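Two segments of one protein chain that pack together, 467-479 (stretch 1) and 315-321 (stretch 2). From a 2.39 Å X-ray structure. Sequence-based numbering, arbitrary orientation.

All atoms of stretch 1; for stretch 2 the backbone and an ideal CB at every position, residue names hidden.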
# COMPACT_ATOMS: atom_id res chain seq x y z
N SER A 467 -13.23 10.60 -16.65
CA SER A 467 -14.08 10.27 -15.50
C SER A 467 -15.40 9.73 -16.02
O SER A 467 -15.94 10.29 -16.98
CB SER A 467 -14.34 11.51 -14.65
OG SER A 467 -14.55 12.66 -15.47
N PRO A 468 -15.94 8.70 -15.41
CA PRO A 468 -17.30 8.28 -15.74
C PRO A 468 -18.30 9.41 -15.59
O PRO A 468 -18.03 10.39 -14.89
CB PRO A 468 -17.59 7.15 -14.74
CG PRO A 468 -16.25 6.73 -14.23
CD PRO A 468 -15.31 7.89 -14.36
N ASP A 469 -19.45 9.29 -16.25
CA ASP A 469 -20.50 10.29 -16.09
C ASP A 469 -20.93 10.36 -14.64
O ASP A 469 -21.05 9.33 -13.96
CB ASP A 469 -21.71 9.97 -16.98
CG ASP A 469 -21.40 10.07 -18.48
OD1 ASP A 469 -22.24 9.62 -19.30
OD2 ASP A 469 -20.32 10.61 -18.83
N GLY A 470 -21.18 11.57 -14.17
CA GLY A 470 -21.67 11.80 -12.83
C GLY A 470 -20.60 12.12 -11.80
O GLY A 470 -20.95 12.51 -10.68
N LEU A 471 -19.31 11.99 -12.15
CA LEU A 471 -18.23 12.16 -11.18
C LEU A 471 -18.12 13.61 -10.73
O LEU A 471 -18.14 13.89 -9.52
CB LEU A 471 -16.90 11.69 -11.79
CG LEU A 471 -15.77 11.26 -10.84
CD1 LEU A 471 -14.61 12.19 -10.99
CD2 LEU A 471 -16.20 11.14 -9.37
N VAL A 472 -18.00 14.53 -11.68
CA VAL A 472 -17.85 15.95 -11.36
C VAL A 472 -19.01 16.43 -10.49
O VAL A 472 -18.82 17.22 -9.55
CB VAL A 472 -17.71 16.76 -12.65
CG1 VAL A 472 -18.15 18.18 -12.45
CG2 VAL A 472 -16.28 16.75 -13.11
N GLU A 473 -20.22 15.95 -10.79
CA GLU A 473 -21.40 16.23 -9.97
C GLU A 473 -21.26 15.60 -8.58
O GLU A 473 -21.58 16.23 -7.56
CB GLU A 473 -22.64 15.67 -10.68
CG GLU A 473 -23.82 16.60 -10.88
CD GLU A 473 -24.85 16.04 -11.92
OE1 GLU A 473 -24.75 16.38 -13.13
OE2 GLU A 473 -25.74 15.25 -11.53
N PHE A 474 -20.80 14.35 -8.53
CA PHE A 474 -20.56 13.68 -7.26
C PHE A 474 -19.59 14.48 -6.39
O PHE A 474 -19.81 14.65 -5.18
CB PHE A 474 -20.03 12.26 -7.53
CG PHE A 474 -19.95 11.36 -6.31
CD1 PHE A 474 -21.03 10.59 -5.92
CD2 PHE A 474 -18.76 11.25 -5.59
CE1 PHE A 474 -20.96 9.75 -4.81
CE2 PHE A 474 -18.68 10.41 -4.48
CZ PHE A 474 -19.77 9.65 -4.09
N LEU A 475 -18.51 14.99 -6.98
CA LEU A 475 -17.54 15.76 -6.20
C LEU A 475 -18.15 17.06 -5.69
O LEU A 475 -18.00 17.40 -4.51
CB LEU A 475 -16.29 16.03 -7.03
CG LEU A 475 -15.56 14.74 -7.46
CD1 LEU A 475 -14.25 15.01 -8.21
CD2 LEU A 475 -15.32 13.84 -6.26
N ALA A 476 -18.86 17.78 -6.55
CA ALA A 476 -19.50 19.01 -6.10
C ALA A 476 -20.56 18.75 -5.05
O ALA A 476 -20.82 19.61 -4.21
CB ALA A 476 -20.08 19.76 -7.30
N ASP A 477 -21.15 17.57 -5.06
CA ASP A 477 -22.05 17.14 -4.00
C ASP A 477 -21.32 16.82 -2.71
O ASP A 477 -21.97 16.68 -1.67
CB ASP A 477 -22.80 15.90 -4.45
CG ASP A 477 -24.27 16.00 -4.25
OD1 ASP A 477 -24.70 16.43 -3.15
OD2 ASP A 477 -24.99 15.65 -5.21
N HIS A 478 -20.00 16.66 -2.75
CA HIS A 478 -19.22 16.34 -1.56
C HIS A 478 -18.28 17.48 -1.19
O HIS A 478 -17.16 17.27 -0.74
CB HIS A 478 -18.46 15.04 -1.75
CG HIS A 478 -19.34 13.85 -1.76
ND1 HIS A 478 -20.17 13.55 -2.83
CD2 HIS A 478 -19.58 12.90 -0.82
CE1 HIS A 478 -20.86 12.46 -2.55
NE2 HIS A 478 -20.53 12.05 -1.34
N GLY A 479 -18.75 18.71 -1.40
CA GLY A 479 -18.08 19.87 -0.87
C GLY A 479 -16.96 20.42 -1.72
O GLY A 479 -16.32 21.39 -1.30
N UNK A 315 -15.06 -1.59 -12.13
CA UNK A 315 -13.67 -1.20 -12.40
C UNK A 315 -13.40 0.26 -12.06
O UNK A 315 -12.24 0.70 -12.11
CB UNK A 315 -13.33 -1.45 -13.87
N UNK A 316 -14.44 1.02 -11.71
CA UNK A 316 -14.30 2.38 -11.19
C UNK A 316 -15.30 2.55 -10.07
O UNK A 316 -16.48 2.22 -10.25
CB UNK A 316 -14.51 3.43 -12.28
N UNK A 317 -14.86 3.13 -8.95
CA UNK A 317 -15.76 3.45 -7.85
C UNK A 317 -15.36 4.77 -7.21
O UNK A 317 -14.18 5.03 -6.97
CB UNK A 317 -15.76 2.33 -6.81
N UNK A 318 -16.37 5.59 -6.91
CA UNK A 318 -16.21 6.75 -6.04
C UNK A 318 -17.14 6.53 -4.85
O UNK A 318 -18.30 6.15 -5.04
CB UNK A 318 -16.52 8.06 -6.77
N UNK A 319 -16.61 6.70 -3.64
CA UNK A 319 -17.36 6.41 -2.41
C UNK A 319 -17.24 7.59 -1.46
O UNK A 319 -16.14 8.10 -1.25
CB UNK A 319 -16.85 5.13 -1.74
N UNK A 320 -18.36 7.99 -0.88
CA UNK A 320 -18.36 9.05 0.12
C UNK A 320 -18.18 8.46 1.51
O UNK A 320 -18.71 7.39 1.82
CB UNK A 320 -19.65 9.86 0.05
N UNK A 321 -17.43 9.17 2.34
CA UNK A 321 -17.16 8.73 3.70
C UNK A 321 -17.43 9.88 4.66
O UNK A 321 -17.32 11.05 4.29
CB UNK A 321 -15.72 8.23 3.84

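Stretch 1 presents to its partner a row of side chains, Pro 468, Leu 471, Phe 474 and His 478, carried by a type II turn, the helix that follows it and, for His 478, the type I turn from Ala 476 to Gly 479. Stretch 2 runs alongside as a strand, its direction within 11° of that of the helix axis, and the alternation of an extended chain decides which positions meet this surface.

Position 315 precedes the strand, and its ideal CB has nothing of stretch 1 within 5.5 Å, so many side chains would fit. The residue is Thr 315, whose hydroxyl is hydrogen-bonded elsewhere in the structure.

At position 316 CA-to-CB points toward stretch 1. The ideal CB lies 4.2 Å from Pro 468 CG but 8.1 Å from Leu 471 CG, so beyond the proline a gap remains that a long or broad side chain could fill. Both neighbours are apolar; leucine, isoleucine, methionine or an aromatic residue would suit. The residue is Phe 316. Over one face of its ring, Pro 468 CG sits 3.5 Å from the centroid of the Phe 316 ring and only 11° off the ring normal, a CH-pi contact. Phe 316 CZ reaches Leu 471 CG at 4.0 Å.

Position 317 points away, so stretch 1 leaves its identity open; it is Ala 317.

Position 318 again points toward stretch 1, but here the space is already taken. Its ideal CB is 3.9 Å from Phe 474 CE2 and 4.0 Å from Leu 471 CD2, which favours a small apolar side chain such as alanine. The residue is Ala 318, whose methyl group packs against both side chains.

Position 319 points away and is not selected by stretch 1. It is Ile 319; its carbonyl carbon C lies near the edge of the Phe 474 ring, 4.2 Å from Phe 474 CZ.

Position 320 is the most restrictive. An ideal CB would point toward stretch 1 and come within 2.7 Å of His 478 NE2, a clash, so glycine is the natural choice although phi and psi of -91° and 143° do not require it. The residue is Gly 320, whose CA approaches His 478 NE2 to 4.0 Å. The imidazole is steadied within stretch 1 by a 2.6 Å hydrogen bond from His 478 ND1 to Phe 474 O.

Position 321 points away from stretch 1; it is Phe 321.

Stretch 2 315-321: TFAAIGF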
# COMPACT_ATOMS: atom_id res chain seq x y z
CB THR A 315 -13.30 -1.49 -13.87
OG1 THR A 315 -14.05 -0.65 -14.74
CG2 THR A 315 -13.61 -2.94 -14.22
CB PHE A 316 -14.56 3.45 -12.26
CG PHE A 316 -14.58 4.85 -11.72
CD1 PHE A 316 -15.69 5.34 -11.03
CD2 PHE A 316 -13.49 5.67 -11.87
CE1 PHE A 316 -15.69 6.59 -10.51
CE2 PHE A 316 -13.50 6.93 -11.35
CZ PHE A 316 -14.61 7.40 -10.67
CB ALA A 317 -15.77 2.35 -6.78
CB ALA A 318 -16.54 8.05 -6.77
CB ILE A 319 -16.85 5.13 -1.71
CG1 ILE A 319 -16.86 3.93 -2.66
CG2 ILE A 319 -17.67 4.86 -0.46
CD1 ILE A 319 -16.04 2.72 -2.12
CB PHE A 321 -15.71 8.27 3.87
CG PHE A 321 -15.40 6.99 3.17
CD1 PHE A 321 -15.54 5.78 3.84
CD2 PHE A 321 -14.96 6.99 1.86
CE1 PHE A 321 -15.25 4.59 3.20
CE2 PHE A 321 -14.67 5.80 1.21
CZ PHE A 321 -14.81 4.60 1.89
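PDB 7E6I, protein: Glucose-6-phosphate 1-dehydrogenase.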